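Local coordinates for 5-formaminoimidazole-4-carboxamide-1-(beta)-D-ribofuranosyl 5'-monophosphate synthetase (Methanocaldococcus jannaschii, PDB 2R7L), which catalyses the ATP- and formate-dependent formylation of AICAR to FAICAR, a purine biosynthesis step that needs no folate, at residues S214-E219 with A344-M349; I46-R51 with V67-D72; S87-H92 with N106-P111; D17-A22 with E39-V44. All blocks are in the same frame, centred on the assembly; numbering follows the deposited sequence.

From the N terminus, the four contacts follow one another in series; none nests in or crosses another. Interaction 4 comes first and closes the beta-alpha-beta unit of strand 20-24, helix 29-38 and strand 43-47. Interaction 2 then joins the end of strand 43-47 to the loop after strand 63-66. Interaction 3 closes a mostly helical loop that leaves strand 87-89, which neighbours strand 20-24 in the same parallel sheet. Interaction 1 spans much more sequence. It ties the hairpin of strands 205-214 and 219-230, in an antiparallel sheet, to helix 339-353. That helix returns to the N-terminal part: R345 pairs with E39 of interaction 4, and I347 packs on I88 of interaction 3.

Interaction 1: residues S214-E219 with A344-M349; sequences SPLKDE and AREIKM
S214 and E346 meet through a hydrogen bond from S214 OG to E346 OE2. It is modelled very short, so its exact length is doubtful. The same OE2 lies against carbon: P215 CD is 3.3 Å from E346 OE2, and L216 CG is also 3.3 Å from E346 OE2. L216 and E346 reach toward each other tip to tip. L216 CD1 passes on to the helix and touches M349 CB at 3.7 Å. An alanine in place of L216 would probably open a gap beside M349 and leave one flank of the E346 carboxylate less covered.

The second shell fixes the polar groups. S214 OG also accepts from K217 N at 3.0 Å, an ST motif. E346 OE1 has a salt bridge to R342, one turn back on the helix, so each carboxylate oxygen has a partner. E346 CG, anti to the backbone N (chi1 -158°), leads the chain off toward the loop.

The loop joins strands 205-214 and 219-230. D218 and E219 both face S214 in a G1 beta bulge. L353 of a second subunit packs on L216 and M349. I347 of helix 339-353 packs on I21 of strand 20-24.

Interaction 2: residues I46-R51 with V67-D72; sequences ITMKGR and VDNFSD
M48 lays its sulfur over one face of the F70 ring, a Met-aromatic contact with SD 4.0 Å from the ring centroid. SD sits 22° off the ring normal, and the two side chains cross at about a right angle. The edge of the same ring meets the backbone of T47, whose C is 3.6 Å from F70 CE2. Next to this, V67 N donates to T47 O at 2.9 Å, with an N-H...O angle of 162°. One residue before T47, I46 CG2 packs on V67 CG1 at 4.1 Å.

The segments lie at the ends of the neighbouring strands 43-47 and 63-66 of the parallel sheet in a Rossmann-like domain, where loops after the strands commonly line a ligand site. R51 is the last residue of the type II turn that starts at M48. The R51 side chain comes within about 5 Å of bound AICAR, nearest atoms. F70 CE1 sits over the centre of one guanidinium face, 3.4 Å from R51 NH1, with the two planes 41° apart. R51 NH1 is hydrogen-bonded to Y98, whose ring also meets F70 edge-to-face. An alanine in place of F70 would probably leave M48 SD without its ring and the R51 guanidinium freer to shift.

The outer side is looser. M48 CE comes no nearer than 3.9 Å to D68 O. D68 and N69 are exposed, as are K49 and G50 in the turn.

Interaction 3: residues S87-H92 with N106-P111; sequences SIVVPH and NSFLVP
V89 meets the loop 106-111 with both its backbone and its side chain. V89 N donates to P111 O at 2.9 Å, with an N-H...O angle of 166°. The donor is tilted 28° from the plane of that carbonyl.

The first side-chain atom lies near the same oxygen: V89 CB is 3.7 Å from P111 O. From CB the two methyls part. CG1 is anti to the backbone N (chi1 170°), while CG2 lies beside that N and makes the contacts across to the loop. V89 CG2 touches V110 CG1 at 3.8 Å, the two side chains crossing at about a right angle. V89 CG2 also reaches the edge of the F108 ring, 4.2 Å from CE1. V110 takes part on two sides. Its CG2 covers one face of the F108 ring, offset toward the rim, and its CG1 comes within 3.8 Å of S87 O.

L82 of helix 76-84 touches both V89 and F108, while I10 and F11 of helix 4-11 pack on P111. F108 meets F95 edge-to-face. V89 also shares a backbone hydrogen bond with F113. With P111 and F113 two residues apart, this is the spacing of a parallel pair, and it places the returning chain beside strand 87-89 at the edge of the parallel sheet.

Chemically the contact is apolar around one hydrogen bond. All six touching residues are buried, so their polar backbone atoms need partners: P111 O has V89 N, and S87 O is bonded to Y14 OH.

Interaction 4: residues D17-A22 with E39-V44; sequences DEITIA and EGFSTV
I21 lies over one face of the F41 ring. Its CD1 sits over the centre, 3.6 Å from the ring centroid and 12° off the normal, a CH-pi contact. At the edge, in the plane of the ring, is I19 O, 3.4 Å from F41 CD1. I21 CD1 is placed there by an extended chain (chi2 174°).

Beyond the ring the backbones pair in parallel, I21 with T43 and A22 with V44. I21 N donates to S42 O at 3.2 Å, in the plane of that carbonyl. V44 N donates to I21 O at 2.9 Å. T43 CA also points a C-H at I21 O, and A22 CA does the same at V44 O. Before the regular pairing starts, a water bridges the two chains. It donates to I19 O at 2.7 Å and accepts from S42 N at 2.9 Å.

T20 CB presses on S42 O at 3.2 Å, but its hydroxyl turns to S87 OG. S42 OG is bonded to D62 and to S42 of a neighbouring subunit, so the start of strand 43-47 lies at a subunit contact. A22 and V44 share a face of the sheet, with their CB atoms 3.7 Å apart.

The contact closes the beta-alpha-beta crossover of strand 20-24, helix 29-38 and strand 43-47. G40 ends the helix in a Schellman motif. A36 of that helix packs on I21 and T43. S87 of strand 87-89 touches A22 and V44, while I347 of helix 339-353 packs on F41.

Interaction 1: residues S214-E219 with A344-M349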
loop_
_atom_site.group_PDB
_atom_site.type_symbol
_atom_site.label_atom_id
_atom_site.label_comp_id
_atom_site.label_asym_id
_atom_site.label_seq_id
_atom_site.Cartn_x
_atom_site.Cartn_y
_atom_site.Cartn_z
ATOM N N SER A 214 -19.754 1.503 -17.739
ATOM C CA SER A 214 -18.975 2.702 -17.959
ATOM C C SER A 214 -19.270 3.243 -19.348
ATOM O O SER A 214 -18.883 2.626 -20.336
ATOM C CB SER A 214 -17.488 2.382 -17.853
ATOM O OG SER A 214 -16.730 3.482 -18.318
ATOM N N PRO A 215 -19.945 4.398 -19.422
ATOM C CA PRO A 215 -20.246 5.060 -20.690
ATOM C C PRO A 215 -18.966 5.554 -21.360
ATOM O O PRO A 215 -18.897 5.620 -22.590
ATOM C CB PRO A 215 -21.117 6.260 -20.281
ATOM C CG PRO A 215 -21.439 6.079 -18.847
ATOM C CD PRO A 215 -20.441 5.148 -18.259
ATOM N N LEU A 216 -17.958 5.890 -20.553
ATOM C CA LEU A 216 -16.664 6.325 -21.082
ATOM C C LEU A 216 -15.954 5.179 -21.786
ATOM O O LEU A 216 -15.357 5.369 -22.843
ATOM C CB LEU A 216 -15.771 6.889 -19.979
ATOM C CG LEU A 216 -16.360 7.885 -18.980
ATOM C CD1 LEU A 216 -15.259 8.433 -18.091
ATOM C CD2 LEU A 216 -17.104 9.012 -19.667
ATOM N N LYS A 217 -16.014 3.987 -21.202
ATOM C CA LYS A 217 -15.337 2.827 -21.788
ATOM C C LYS A 217 -16.261 1.959 -22.639
ATOM O O LYS A 217 -15.799 1.042 -23.317
ATOM C CB LYS A 217 -14.703 1.962 -20.697
ATOM C CG LYS A 217 -13.581 2.642 -19.933
ATOM C CD LYS A 217 -12.789 1.635 -19.119
ATOM C CE LYS A 217 -13.603 1.084 -17.962
ATOM N NZ LYS A 217 -12.778 0.209 -17.074
ATOM N N ASP A 218 -17.560 2.255 -22.599
ATOM C CA ASP A 218 -18.582 1.396 -23.199
ATOM C C ASP A 218 -18.378 -0.054 -22.780
ATOM O O ASP A 218 -18.149 -0.933 -23.614
ATOM C CB ASP A 218 -18.583 1.508 -24.727
ATOM C CG ASP A 218 -19.779 0.811 -25.354
ATOM O OD1 ASP A 218 -20.868 0.837 -24.732
ATOM O OD2 ASP A 218 -19.626 0.236 -26.458
ATOM N N GLU A 219 -18.458 -0.301 -21.479
ATOM C CA GLU A 219 -18.150 -1.618 -20.946
ATOM C C GLU A 219 -18.980 -1.899 -19.703
ATOM O O GLU A 219 -19.200 -1.010 -18.873
ATOM C CB GLU A 219 -16.661 -1.706 -20.606
ATOM C CG GLU A 219 -16.144 -3.112 -20.340
ATOM C CD GLU A 219 -14.905 -3.113 -19.456
ATOM O OE1 GLU A 219 -14.274 -4.180 -19.299
ATOM O OE2 GLU A 219 -14.561 -2.044 -18.909
ATOM N N ALA A 344 -17.242 7.329 -8.142
ATOM C CA ALA A 344 -16.411 8.532 -8.006
ATOM C C ALA A 344 -15.344 8.634 -9.089
ATOM O O ALA A 344 -15.082 9.708 -9.614
ATOM C CB ALA A 344 -15.771 8.571 -6.649
ATOM N N ARG A 345 -14.744 7.502 -9.423
ATOM C CA ARG A 345 -13.721 7.456 -10.436
ATOM C C ARG A 345 -14.271 7.828 -11.809
ATOM O O ARG A 345 -13.634 8.569 -12.554
ATOM C CB ARG A 345 -13.095 6.063 -10.473
ATOM C CG ARG A 345 -12.195 5.834 -11.660
ATOM C CD ARG A 345 -11.315 4.640 -11.401
ATOM N NE ARG A 345 -10.720 4.739 -10.074
ATOM C CZ ARG A 345 -10.182 3.721 -9.412
ATOM N NH1 ARG A 345 -10.170 2.508 -9.949
ATOM N NH2 ARG A 345 -9.669 3.917 -8.205
ATOM N N GLU A 346 -15.449 7.306 -12.145
ATOM C CA GLU A 346 -16.081 7.627 -13.417
ATOM C C GLU A 346 -16.340 9.124 -13.456
ATOM O O GLU A 346 -16.156 9.764 -14.480
ATOM C CB GLU A 346 -17.383 6.836 -13.621
ATOM C CG GLU A 346 -17.839 6.699 -15.097
ATOM C CD GLU A 346 -17.025 5.683 -15.880
ATOM O OE1 GLU A 346 -16.025 5.155 -15.334
ATOM O OE2 GLU A 346 -17.379 5.398 -17.048
ATOM N N ILE A 347 -16.751 9.686 -12.328
ATOM C CA ILE A 347 -16.949 11.125 -12.251
ATOM C C ILE A 347 -15.616 11.856 -12.465
ATOM O O ILE A 347 -15.533 12.772 -13.285
ATOM C CB ILE A 347 -17.629 11.542 -10.937
ATOM C CG1 ILE A 347 -19.045 10.938 -10.866
ATOM C CG2 ILE A 347 -17.708 13.055 -10.841
ATOM C CD1 ILE A 347 -19.810 11.235 -9.569
ATOM N N LYS A 348 -14.576 11.420 -11.750
ATOM C CA LYS A 348 -13.231 11.970 -11.898
ATOM C C LYS A 348 -12.804 11.963 -13.362
ATOM O O LYS A 348 -12.541 13.012 -13.943
ATOM C CB LYS A 348 -12.237 11.172 -11.048
ATOM C CG LYS A 348 -10.892 11.846 -10.824
ATOM C CD LYS A 348 -9.937 10.894 -10.127
ATOM C CE LYS A 348 -8.839 11.638 -9.409
ATOM N NZ LYS A 348 -8.113 10.762 -8.446
ATOM N N MET A 349 -12.760 10.778 -13.958
ATOM C CA MET A 349 -12.382 10.618 -15.356
ATOM C C MET A 349 -13.216 11.434 -16.340
ATOM O O MET A 349 -12.692 11.915 -17.352
ATOM C CB MET A 349 -12.452 9.151 -15.755
ATOM C CG MET A 349 -11.173 8.392 -15.511
ATOM S SD MET A 349 -11.275 6.730 -16.196
ATOM C CE MET A 349 -11.548 7.068 -17.939
#

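Interaction 2: residues I46-R51 with V67-D72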
loop_
_atom_site.group_PDB
_atom_site.type_symbol
_atom_site.label_atom_id
_atom_site.label_comp_id
_atom_site.label_asym_id
_atom_site.label_seq_id
_atom_site.Cartn_x
_atom_site.Cartn_y
_atom_site.Cartn_z
ATOM N N ILE A 46 -26.241 14.907 3.077
ATOM C CA ILE A 46 -27.503 15.356 3.657
ATOM C C ILE A 46 -27.881 14.446 4.822
ATOM O O ILE A 46 -27.979 13.225 4.664
ATOM C CB ILE A 46 -28.634 15.373 2.628
ATOM C CG1 ILE A 46 -28.192 16.123 1.376
ATOM C CG2 ILE A 46 -29.878 16.012 3.227
ATOM C CD1 ILE A 46 -29.243 16.169 0.294
ATOM N N THR A 47 -28.078 15.039 5.994
ATOM C CA THR A 47 -28.357 14.269 7.196
ATOM C C THR A 47 -29.375 14.992 8.097
ATOM O O THR A 47 -29.965 15.992 7.693
ATOM C CB THR A 47 -27.057 13.973 7.959
ATOM O OG1 THR A 47 -27.324 13.091 9.052
ATOM C CG2 THR A 47 -26.431 15.267 8.487
ATOM N N MET A 48 -29.593 14.472 9.302
ATOM C CA MET A 48 -30.530 15.076 10.242
ATOM C C MET A 48 -30.188 14.649 11.656
ATOM O O MET A 48 -29.454 13.680 11.855
ATOM C CB MET A 48 -31.995 14.724 9.902
ATOM C CG MET A 48 -32.321 13.227 9.825
ATOM S SD MET A 48 -34.093 12.854 9.653
ATOM C CE MET A 48 -34.611 13.025 11.359
ATOM N N LYS A 49 -30.697 15.383 12.638
ATOM C CA LYS A 49 -30.437 15.051 14.030
ATOM C C LYS A 49 -30.973 13.653 14.308
ATOM O O LYS A 49 -32.059 13.296 13.852
ATOM C CB LYS A 49 -31.086 16.073 14.968
ATOM C CG LYS A 49 -30.545 17.491 14.831
ATOM C CD LYS A 49 -31.027 18.374 15.974
ATOM C CE LYS A 49 -30.521 19.804 15.827
ATOM N NZ LYS A 49 -30.974 20.690 16.945
ATOM N N GLY A 50 -30.202 12.865 15.048
ATOM C CA GLY A 50 -30.577 11.492 15.351
ATOM C C GLY A 50 -30.032 10.452 14.383
ATOM O O GLY A 50 -29.927 9.276 14.736
ATOM N N ARG A 51 -29.687 10.879 13.168
ATOM C CA ARG A 51 -29.202 9.961 12.132
ATOM C C ARG A 51 -27.836 10.339 11.528
ATOM O O ARG A 51 -27.473 9.856 10.450
ATOM C CB ARG A 51 -30.242 9.839 11.018
ATOM C CG ARG A 51 -31.574 9.242 11.477
ATOM C CD ARG A 51 -32.500 8.975 10.304
ATOM N NE ARG A 51 -32.010 7.910 9.428
ATOM C CZ ARG A 51 -32.709 7.389 8.422
ATOM N NH1 ARG A 51 -33.936 7.831 8.169
ATOM N NH2 ARG A 51 -32.189 6.426 7.671
ATOM N N VAL A 67 -31.231 18.613 7.467
ATOM C CA VAL A 67 -32.639 18.883 7.178
ATOM C C VAL A 67 -33.492 18.484 8.379
ATOM O O VAL A 67 -33.064 17.686 9.212
ATOM C CB VAL A 67 -33.136 18.138 5.920
ATOM C CG1 VAL A 67 -32.534 18.741 4.674
ATOM C CG2 VAL A 67 -32.831 16.640 6.012
ATOM N N ASP A 68 -34.693 19.049 8.478
ATOM C CA ASP A 68 -35.590 18.729 9.586
ATOM C C ASP A 68 -36.053 17.278 9.503
ATOM O O ASP A 68 -36.093 16.565 10.507
ATOM C CB ASP A 68 -36.792 19.677 9.596
ATOM C CG ASP A 68 -36.462 21.024 10.216
ATOM O OD1 ASP A 68 -36.926 22.054 9.678
ATOM O OD2 ASP A 68 -35.736 21.054 11.236
ATOM N N ASN A 69 -36.392 16.862 8.288
ATOM C CA ASN A 69 -36.765 15.490 7.975
ATOM C C ASN A 69 -36.279 15.222 6.565
ATOM O O ASN A 69 -36.251 16.142 5.741
ATOM C CB ASN A 69 -38.288 15.316 8.033
ATOM C CG ASN A 69 -38.842 15.449 9.442
ATOM O OD1 ASN A 69 -38.680 14.553 10.275
ATOM N ND2 ASN A 69 -39.507 16.570 9.715
ATOM N N PHE A 70 -35.906 13.977 6.272
ATOM C CA PHE A 70 -35.330 13.661 4.965
ATOM C C PHE A 70 -36.274 14.021 3.828
ATOM O O PHE A 70 -35.870 14.075 2.665
ATOM C CB PHE A 70 -34.921 12.187 4.857
ATOM C CG PHE A 70 -33.652 11.843 5.594
ATOM C CD1 PHE A 70 -33.279 10.520 5.770
ATOM C CD2 PHE A 70 -32.843 12.836 6.127
ATOM C CE1 PHE A 70 -32.116 10.193 6.448
ATOM C CE2 PHE A 70 -31.678 12.512 6.808
ATOM C CZ PHE A 70 -31.316 11.191 6.970
ATOM N N SER A 71 -37.535 14.265 4.160
ATOM C CA SER A 71 -38.506 14.632 3.142
ATOM C C SER A 71 -38.190 16.012 2.562
ATOM O O SER A 71 -38.565 16.318 1.429
ATOM C CB SER A 71 -39.920 14.595 3.716
ATOM O OG SER A 71 -40.858 14.327 2.691
ATOM N N ASP A 72 -37.478 16.828 3.336
ATOM C CA ASP A 72 -37.157 18.201 2.943
ATOM C C ASP A 72 -36.160 18.305 1.789
ATOM O O ASP A 72 -36.027 19.364 1.178
ATOM C CB ASP A 72 -36.634 18.989 4.142
ATOM C CG ASP A 72 -37.662 19.117 5.240
ATOM O OD1 ASP A 72 -38.869 19.115 4.925
ATOM O OD2 ASP A 72 -37.267 19.221 6.420
#

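Interaction 3: residues S87-H92 with N106-P111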
loop_
_atom_site.group_PDB
_atom_site.type_symbol
_atom_site.label_atom_id
_atom_site.label_comp_id
_atom_site.label_asym_id
_atom_site.label_seq_id
_atom_site.Cartn_x
_atom_site.Cartn_y
_atom_site.Cartn_z
ATOM N N SER A 87 -22.098 20.390 -6.234
ATOM C CA SER A 87 -22.324 18.959 -6.023
ATOM C C SER A 87 -22.951 18.245 -7.208
ATOM O O SER A 87 -23.952 18.705 -7.770
ATOM C CB SER A 87 -23.216 18.745 -4.807
ATOM O OG SER A 87 -22.696 19.379 -3.650
ATOM N N ILE A 88 -22.350 17.120 -7.588
ATOM C CA ILE A 88 -23.025 16.113 -8.396
ATOM C C ILE A 88 -23.613 15.097 -7.418
ATOM O O ILE A 88 -22.877 14.479 -6.639
ATOM C CB ILE A 88 -22.062 15.387 -9.334
ATOM C CG1 ILE A 88 -21.424 16.370 -10.322
ATOM C CG2 ILE A 88 -22.774 14.244 -10.070
ATOM C CD1 ILE A 88 -20.413 15.721 -11.253
ATOM N N VAL A 89 -24.935 14.940 -7.446
ATOM C CA VAL A 89 -25.619 14.015 -6.540
ATOM C C VAL A 89 -25.565 12.576 -7.043
ATOM O O VAL A 89 -25.839 12.306 -8.217
ATOM C CB VAL A 89 -27.089 14.414 -6.317
ATOM C CG1 VAL A 89 -27.841 13.312 -5.567
ATOM C CG2 VAL A 89 -27.167 15.730 -5.557
ATOM N N VAL A 90 -25.197 11.658 -6.154
ATOM C CA VAL A 90 -25.257 10.228 -6.468
ATOM C C VAL A 90 -26.546 9.651 -5.872
ATOM O O VAL A 90 -26.729 9.637 -4.652
ATOM C CB VAL A 90 -24.012 9.465 -5.953
ATOM C CG1 VAL A 90 -24.159 7.962 -6.178
ATOM C CG2 VAL A 90 -22.753 9.984 -6.650
ATOM N N PRO A 91 -27.460 9.207 -6.742
ATOM C CA PRO A 91 -28.763 8.758 -6.280
ATOM C C PRO A 91 -28.729 7.334 -5.734
ATOM O O PRO A 91 -27.917 6.508 -6.168
ATOM C CB PRO A 91 -29.607 8.810 -7.552
ATOM C CG PRO A 91 -28.641 8.491 -8.633
ATOM C CD PRO A 91 -27.324 9.100 -8.206
ATOM N N HIS A 92 -29.608 7.064 -4.779
ATOM C CA HIS A 92 -29.783 5.723 -4.251
ATOM C C HIS A 92 -31.193 5.505 -3.684
ATOM O O HIS A 92 -31.994 6.443 -3.593
ATOM C CB HIS A 92 -28.715 5.417 -3.199
ATOM C CG HIS A 92 -28.722 6.350 -2.030
ATOM N ND1 HIS A 92 -29.841 6.572 -1.261
ATOM C CD2 HIS A 92 -27.731 7.085 -1.472
ATOM C CE1 HIS A 92 -29.547 7.414 -0.287
ATOM N NE2 HIS A 92 -28.272 7.744 -0.394
ATOM N N ASN A 106 -38.644 15.637 -12.269
ATOM C CA ASN A 106 -38.947 16.972 -12.798
ATOM C C ASN A 106 -39.009 18.142 -11.799
ATOM O O ASN A 106 -39.471 19.228 -12.141
ATOM C CB ASN A 106 -40.217 16.935 -13.664
ATOM C CG ASN A 106 -41.291 16.016 -13.102
ATOM O OD1 ASN A 106 -41.716 16.160 -11.954
ATOM N ND2 ASN A 106 -41.746 15.074 -13.923
ATOM N N SER A 107 -38.529 17.933 -10.580
ATOM C CA SER A 107 -38.518 18.998 -9.581
ATOM C C SER A 107 -37.146 19.156 -8.910
ATOM O O SER A 107 -36.898 20.143 -8.215
ATOM C CB SER A 107 -39.607 18.743 -8.535
ATOM O OG SER A 107 -39.422 19.534 -7.373
ATOM N N PHE A 108 -36.255 18.188 -9.124
ATOM C CA PHE A 108 -34.941 18.190 -8.466
ATOM C C PHE A 108 -33.851 18.716 -9.398
ATOM O O PHE A 108 -33.236 17.953 -10.139
ATOM C CB PHE A 108 -34.580 16.787 -7.958
ATOM C CG PHE A 108 -33.484 16.782 -6.934
ATOM C CD1 PHE A 108 -32.229 16.288 -7.242
ATOM C CD2 PHE A 108 -33.709 17.284 -5.667
ATOM C CE1 PHE A 108 -31.216 16.288 -6.296
ATOM C CE2 PHE A 108 -32.697 17.289 -4.720
ATOM C CZ PHE A 108 -31.455 16.790 -5.036
ATOM N N LEU A 109 -33.619 20.025 -9.354
ATOM C CA LEU A 109 -32.684 20.670 -10.275
ATOM C C LEU A 109 -31.248 20.664 -9.752
ATOM O O LEU A 109 -30.709 21.703 -9.368
ATOM C CB LEU A 109 -33.139 22.100 -10.581
ATOM C CG LEU A 109 -34.454 22.244 -11.349
ATOM C CD1 LEU A 109 -34.900 23.699 -11.376
ATOM C CD2 LEU A 109 -34.314 21.691 -12.759
ATOM N N VAL A 110 -30.641 19.482 -9.734
ATOM C CA VAL A 110 -29.251 19.315 -9.328
ATOM C C VAL A 110 -28.662 18.217 -10.191
ATOM O O VAL A 110 -29.301 17.190 -10.393
ATOM C CB VAL A 110 -29.131 18.916 -7.847
ATOM C CG1 VAL A 110 -27.679 19.034 -7.368
ATOM C CG2 VAL A 110 -30.036 19.777 -6.991
ATOM N N PRO A 111 -27.454 18.440 -10.737
ATOM C CA PRO A 111 -26.820 17.409 -11.549
ATOM C C PRO A 111 -26.791 16.084 -10.794
ATOM O O PRO A 111 -26.602 16.070 -9.578
ATOM C CB PRO A 111 -25.405 17.952 -11.751
ATOM C CG PRO A 111 -25.570 19.426 -11.681
ATOM C CD PRO A 111 -26.627 19.656 -10.645
#

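Interaction 4: residues D17-A22 with E39-V44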
loop_
_atom_site.group_PDB
_atom_site.type_symbol
_atom_site.label_atom_id
_atom_site.label_comp_id
_atom_site.label_asym_id
_atom_site.label_seq_id
_atom_site.Cartn_x
_atom_site.Cartn_y
_atom_site.Cartn_z
ATOM N N ASP A 17 -13.479 23.525 -10.761
ATOM C CA ASP A 17 -12.265 23.208 -10.006
ATOM C C ASP A 17 -12.643 22.721 -8.614
ATOM O O ASP A 17 -11.786 22.286 -7.840
ATOM C CB ASP A 17 -11.354 24.442 -9.869
ATOM C CG ASP A 17 -10.829 24.944 -11.198
ATOM O OD1 ASP A 17 -10.412 24.119 -12.037
ATOM O OD2 ASP A 17 -10.822 26.178 -11.397
ATOM N N GLU A 18 -13.931 22.813 -8.296
ATOM C CA GLU A 18 -14.411 22.484 -6.962
ATOM C C GLU A 18 -15.635 21.570 -6.975
ATOM O O GLU A 18 -16.525 21.704 -6.130
ATOM C CB GLU A 18 -14.717 23.765 -6.194
ATOM C CG GLU A 18 -13.556 24.743 -6.193
ATOM C CD GLU A 18 -13.832 25.971 -5.363
ATOM O OE1 GLU A 18 -14.936 26.063 -4.785
ATOM O OE2 GLU A 18 -12.941 26.843 -5.289
ATOM N N ILE A 19 -15.675 20.644 -7.928
ATOM C CA ILE A 19 -16.784 19.698 -8.017
ATOM C C ILE A 19 -16.763 18.766 -6.808
ATOM O O ILE A 19 -15.752 18.111 -6.529
ATOM C CB ILE A 19 -16.736 18.870 -9.317
ATOM C CG1 ILE A 19 -16.833 19.780 -10.543
ATOM C CG2 ILE A 19 -17.843 17.822 -9.336
ATOM C CD1 ILE A 19 -18.052 20.663 -10.562
ATOM N N THR A 20 -17.870 18.738 -6.076
ATOM C CA THR A 20 -18.006 17.835 -4.945
ATOM C C THR A 20 -18.992 16.716 -5.280
ATOM O O THR A 20 -19.714 16.781 -6.280
ATOM C CB THR A 20 -18.495 18.558 -3.686
ATOM O OG1 THR A 20 -19.852 18.973 -3.873
ATOM C CG2 THR A 20 -17.622 19.769 -3.380
ATOM N N ILE A 21 -19.007 15.687 -4.445
ATOM C CA ILE A 21 -19.957 14.594 -4.610
ATOM C C ILE A 21 -20.884 14.589 -3.420
ATOM O O ILE A 21 -20.433 14.601 -2.272
ATOM C CB ILE A 21 -19.250 13.234 -4.760
ATOM C CG1 ILE A 21 -18.592 13.151 -6.139
ATOM C CG2 ILE A 21 -20.246 12.080 -4.558
ATOM C CD1 ILE A 21 -17.739 11.925 -6.350
ATOM N N ALA A 22 -22.185 14.618 -3.695
ATOM C CA ALA A 22 -23.176 14.624 -2.629
ATOM C C ALA A 22 -24.154 13.443 -2.721
ATOM O O ALA A 22 -24.378 12.870 -3.794
ATOM C CB ALA A 22 -23.933 15.946 -2.619
ATOM N N GLU A 39 -11.028 9.181 -4.004
ATOM C CA GLU A 39 -10.713 9.654 -5.361
ATOM C C GLU A 39 -10.345 11.146 -5.397
ATOM O O GLU A 39 -10.035 11.690 -6.453
ATOM C CB GLU A 39 -11.868 9.364 -6.323
ATOM C CG GLU A 39 -12.048 7.872 -6.625
ATOM C CD GLU A 39 -10.890 7.292 -7.414
ATOM O OE1 GLU A 39 -10.585 7.830 -8.502
ATOM O OE2 GLU A 39 -10.284 6.300 -6.953
ATOM N N GLY A 40 -10.390 11.803 -4.244
ATOM C CA GLY A 40 -9.909 13.177 -4.137
ATOM C C GLY A 40 -10.990 14.227 -4.032
ATOM O O GLY A 40 -10.695 15.416 -3.948
ATOM N N PHE A 41 -12.247 13.793 -4.026
ATOM C CA PHE A 41 -13.362 14.719 -3.925
ATOM C C PHE A 41 -13.585 15.153 -2.494
ATOM O O PHE A 41 -13.283 14.417 -1.558
ATOM C CB PHE A 41 -14.652 14.080 -4.441
ATOM C CG PHE A 41 -14.658 13.827 -5.909
ATOM C CD1 PHE A 41 -15.120 14.789 -6.788
ATOM C CD2 PHE A 41 -14.219 12.617 -6.412
ATOM C CE1 PHE A 41 -15.138 14.547 -8.154
ATOM C CE2 PHE A 41 -14.229 12.369 -7.766
ATOM C CZ PHE A 41 -14.685 13.336 -8.641
ATOM N N SER A 42 -14.095 16.369 -2.333
ATOM C CA SER A 42 -14.705 16.762 -1.082
ATOM C C SER A 42 -16.174 16.313 -1.165
ATOM O O SER A 42 -16.770 16.338 -2.237
ATOM C CB SER A 42 -14.602 18.272 -0.878
ATOM O OG SER A 42 -14.968 18.621 0.445
ATOM N N THR A 43 -16.741 15.882 -0.042
ATOM C CA THR A 43 -18.053 15.239 -0.053
ATOM C C THR A 43 -19.099 15.975 0.772
ATOM O O THR A 43 -18.796 16.520 1.835
ATOM C CB THR A 43 -17.975 13.822 0.516
ATOM O OG1 THR A 43 -17.385 13.878 1.819
ATOM C CG2 THR A 43 -17.151 12.914 -0.382
ATOM N N VAL A 44 -20.340 15.945 0.290
ATOM C CA VAL A 44 -21.476 16.533 1.004
ATOM C C VAL A 44 -22.497 15.455 1.383
ATOM O O VAL A 44 -22.923 14.664 0.544
ATOM C CB VAL A 44 -22.173 17.610 0.144
ATOM C CG1 VAL A 44 -23.318 18.248 0.915
ATOM C CG2 VAL A 44 -21.163 18.666 -0.309
HETATM O O HOH W 1 -14.035 18.234 -4.502
#